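Local coordinates for protein nucleoside kinase (Methanococcus jannaschii, PDB 2C4E) that phosphorylates a broad range of nucleosides, above all inosine, guanosine and cytidine, to their monophosphates, with ATP as the preferred donor and magnesium or manganese as cofactor, at residues A[48-53]-A[75-80]. Sequence-based numbering, arbitrary orientation.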
ATOM      1  N   THR A  48      14.513  15.489  -7.792  1.00 21.42           N
ATOM      2  CA  THR A  48      15.656  16.237  -8.291  1.00 21.53           C
ATOM      3  C   THR A  48      15.178  17.457  -9.099  1.00 20.54           C
ATOM      4  O   THR A  48      15.672  18.551  -8.898  1.00 19.81           O
ATOM      5  CB  THR A  48      16.581  15.324  -9.113  1.00 22.06           C
ATOM      6  OG1 THR A  48      16.995  14.181  -8.340  1.00 24.28           O
ATOM      7  CG2 THR A  48      17.885  16.022  -9.426  1.00 22.57           C
ATOM      8  N   ALA A  49      14.205  17.271  -9.994  1.00 20.68           N
ATOM      9  CA  ALA A  49      13.689  18.356 -10.831  1.00 20.70           C
ATOM     10  C   ALA A  49      13.098  19.468 -10.010  1.00 21.09           C
ATOM     11  O   ALA A  49      13.300  20.638 -10.317  1.00 21.05           O
ATOM     12  CB  ALA A  49      12.650  17.842 -11.826  1.00 21.17           C
ATOM     13  N   VAL A  50      12.344  19.104  -8.978  1.00 21.31           N
ATOM     14  CA  VAL A  50      11.737  20.092  -8.094  1.00 21.50           C
ATOM     15  C   VAL A  50      12.801  20.820  -7.277  1.00 21.24           C
ATOM     16  O   VAL A  50      12.731  22.033  -7.138  1.00 22.46           O
ATOM     17  CB  VAL A  50      10.645  19.457  -7.194  1.00 21.61           C
ATOM     18  CG1 VAL A  50      10.120  20.467  -6.158  1.00 21.32           C
ATOM     19  CG2 VAL A  50       9.500  18.963  -8.033  1.00 21.66           C
ATOM     20  N   GLY A  51      13.791  20.097  -6.756  1.00 21.61           N
ATOM     21  CA  GLY A  51      14.900  20.723  -6.040  1.00 21.75           C
ATOM     22  C   GLY A  51      15.685  21.693  -6.904  1.00 21.67           C
ATOM     23  O   GLY A  51      16.086  22.772  -6.454  1.00 21.71           O
ATOM     24  N   ILE A  52      15.907  21.313  -8.155  1.00 21.28           N
ATOM     25  CA  ILE A  52      16.627  22.161  -9.109  1.00 21.03           C
ATOM     26  C   ILE A  52      15.845  23.446  -9.327  1.00 20.89           C
ATOM     27  O   ILE A  52      16.400  24.544  -9.264  1.00 21.32           O
ATOM     28  CB  ILE A  52      16.858  21.409 -10.433  1.00 20.28           C
ATOM     29  CG1 ILE A  52      17.935  20.330 -10.229  1.00 20.95           C
ATOM     30  CG2 ILE A  52      17.256  22.374 -11.535  1.00 21.85           C
ATOM     31  CD1 ILE A  52      17.930  19.268 -11.308  1.00 20.93           C
ATOM     32  N   LYS A  53      14.540  23.310  -9.533  1.00 21.35           N
ATOM     33  CA  LYS A  53      13.686  24.464  -9.814  1.00 21.33           C
ATOM     34  C   LYS A  53      13.631  25.400  -8.620  1.00 21.56           C
ATOM     35  O   LYS A  53      13.658  26.606  -8.787  1.00 20.69           O
ATOM     36  CB  LYS A  53      12.283  24.023 -10.214  1.00 21.93           C
ATOM     37  CG  LYS A  53      11.387  25.165 -10.696  1.00 21.54           C
ATOM     38  CD  LYS A  53      11.876  25.773 -12.029  1.00 24.01           C
ATOM     39  CE  LYS A  53      10.930  26.842 -12.525  1.00 23.59           C
ATOM     40  NZ  LYS A  53      11.165  27.227 -13.952  1.00 26.73           N
ATOM     41  N   GLU A  75       0.147  16.850 -10.721  1.00 27.82           N
ATOM     42  CA  GLU A  75       0.254  17.589 -11.976  1.00 28.12           C
ATOM     43  C   GLU A  75       0.131  19.099 -11.791  1.00 28.13           C
ATOM     44  O   GLU A  75       0.928  19.848 -12.341  1.00 28.24           O
ATOM     45  CB  GLU A  75      -0.799  17.111 -12.964  1.00 28.50           C
ATOM     46  CG  GLU A  75      -0.716  17.778 -14.325  1.00 29.45           C
ATOM     47  CD  GLU A  75      -1.806  17.306 -15.248  1.00 30.79           C
ATOM     48  OE1 GLU A  75      -2.848  17.989 -15.337  1.00 31.45           O
ATOM     49  OE2 GLU A  75      -1.623  16.246 -15.868  1.00 32.55           O
ATOM     50  N   ARG A  76      -0.881  19.536 -11.040  1.00 28.03           N
ATOM     51  CA  ARG A  76      -1.092  20.960 -10.757  1.00 27.88           C
ATOM     52  C   ARG A  76       0.073  21.546  -9.970  1.00 27.72           C
ATOM     53  O   ARG A  76       0.503  22.671 -10.227  1.00 27.97           O
ATOM     54  CB  ARG A  76      -2.404  21.167  -9.990  1.00 27.82           C
ATOM     55  N   TYR A  77       0.578  20.760  -9.021  1.00 27.35           N
ATOM     56  CA  TYR A  77       1.744  21.103  -8.199  1.00 27.08           C
ATOM     57  C   TYR A  77       2.989  21.380  -9.048  1.00 26.99           C
ATOM     58  O   TYR A  77       3.694  22.364  -8.827  1.00 26.80           O
ATOM     59  CB  TYR A  77       1.981  19.949  -7.215  1.00 27.08           C
ATOM     60  CG  TYR A  77       3.301  19.886  -6.474  1.00 26.99           C
ATOM     61  CD1 TYR A  77       3.471  20.539  -5.258  1.00 26.54           C
ATOM     62  CD2 TYR A  77       4.350  19.100  -6.945  1.00 25.65           C
ATOM     63  CE1 TYR A  77       4.669  20.451  -4.558  1.00 26.55           C
ATOM     64  CE2 TYR A  77       5.544  18.999  -6.253  1.00 25.65           C
ATOM     65  CZ  TYR A  77       5.701  19.679  -5.057  1.00 26.13           C
ATOM     66  OH  TYR A  77       6.870  19.574  -4.353  1.00 24.79           O
ATOM     67  N   LEU A  78       3.248  20.523 -10.031  1.00 26.58           N
ATOM     68  CA  LEU A  78       4.393  20.711 -10.912  1.00 26.31           C
ATOM     69  C   LEU A  78       4.173  21.893 -11.854  1.00 26.53           C
ATOM     70  O   LEU A  78       5.100  22.656 -12.118  1.00 26.25           O
ATOM     71  CB  LEU A  78       4.680  19.436 -11.714  1.00 26.24           C
ATOM     72  CG  LEU A  78       5.226  18.252 -10.912  1.00 25.81           C
ATOM     73  CD1 LEU A  78       5.319  17.012 -11.802  1.00 25.32           C
ATOM     74  CD2 LEU A  78       6.573  18.559 -10.286  1.00 24.95           C
ATOM     75  N   LYS A  79       2.946  22.047 -12.351  1.00 26.87           N
ATOM     76  CA  LYS A  79       2.627  23.161 -13.234  1.00 27.42           C
ATOM     77  C   LYS A  79       2.806  24.477 -12.480  1.00 27.86           C
ATOM     78  O   LYS A  79       3.330  25.443 -13.029  1.00 28.08           O
ATOM     79  CB  LYS A  79       1.201  23.038 -13.789  1.00 27.54           C
ATOM     80  CG  LYS A  79       1.071  22.061 -14.954  1.00 27.80           C
ATOM     81  CD  LYS A  79      -0.383  21.963 -15.434  1.00 28.10           C
ATOM     82  CE  LYS A  79      -0.561  20.866 -16.471  0.20 28.02           C
ATOM     83  NZ  LYS A  79      -1.999  20.636 -16.789  0.20 27.94           N
ATOM     84  N   ASN A  80       2.412  24.490 -11.208  1.00 28.32           N
ATOM     85  CA  ASN A  80       2.481  25.698 -10.384  1.00 28.79           C
ATOM     86  C   ASN A  80       3.915  26.091 -10.054  1.00 28.29           C
ATOM     87  O   ASN A  80       4.211  27.271  -9.846  1.00 28.18           O
ATOM     88  CB  ASN A  80       1.652  25.537  -9.097  1.00 29.08           C
ATOM     89  CG  ASN A  80       0.174  25.809  -9.311  1.00 30.30           C
ATOM     90  OD1 ASN A  80      -0.264  26.141 -10.416  1.00 32.76           O
ATOM     91  ND2 ASN A  80      -0.612  25.673  -8.243  1.00 31.36           N
TER
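V50 of helix 44-54 faces L78 of helix 73-80 where the backbones of 48-53 and 75-80 come nearest, 7.9 Å between the CA atoms of V50 and L78. The contact is small, with 98 Å² buried over both sides, and V50 alone supplies the share of 48-53, its CB directed at the other helix and its two methyls divided between two partners. CG2 of V50 meets CD2 of L78 at 3.7 Å, methyl against methyl, the two side chains crossing at about a right angle. CG1 of V50 instead lies 3.8 Å from the OH of Y77, at the far end of the phenol. The Y77 ring is carried across to V50 by a first torsion that sets CG opposite the backbone N (chi1 166°). The side chains of V50 and Y77 also cross at about a right angle, with CG2 of V50 oblique to the ring, 4.3 Å from CE2 of Y77. The forked end of V50 thus reaches both the phenol end and one leucine methyl, each with its own methyl, and the meeting is van der Waals throughout. The phenol oxygen finds its polar partner elsewhere, in a hydrogen bond to OE1 of Q284, while the Y77 ring also meets that of Y41. On the second helix K79 and E75, one turn apart, form a salt bridge of 3.1 Å between NZ of K79 and OE1 of E75, the ammonium standing above the carboxylate plane. V50 also touches I83, Q284 and L287 from loops. Within this ribokinase fold, L61 on strand 58-62, outermost in the large sheet within this chain, touches A49 and L78, so one strand residue meets both helices, while T48 and I52 pack on strand 7-11 and helix 245-258.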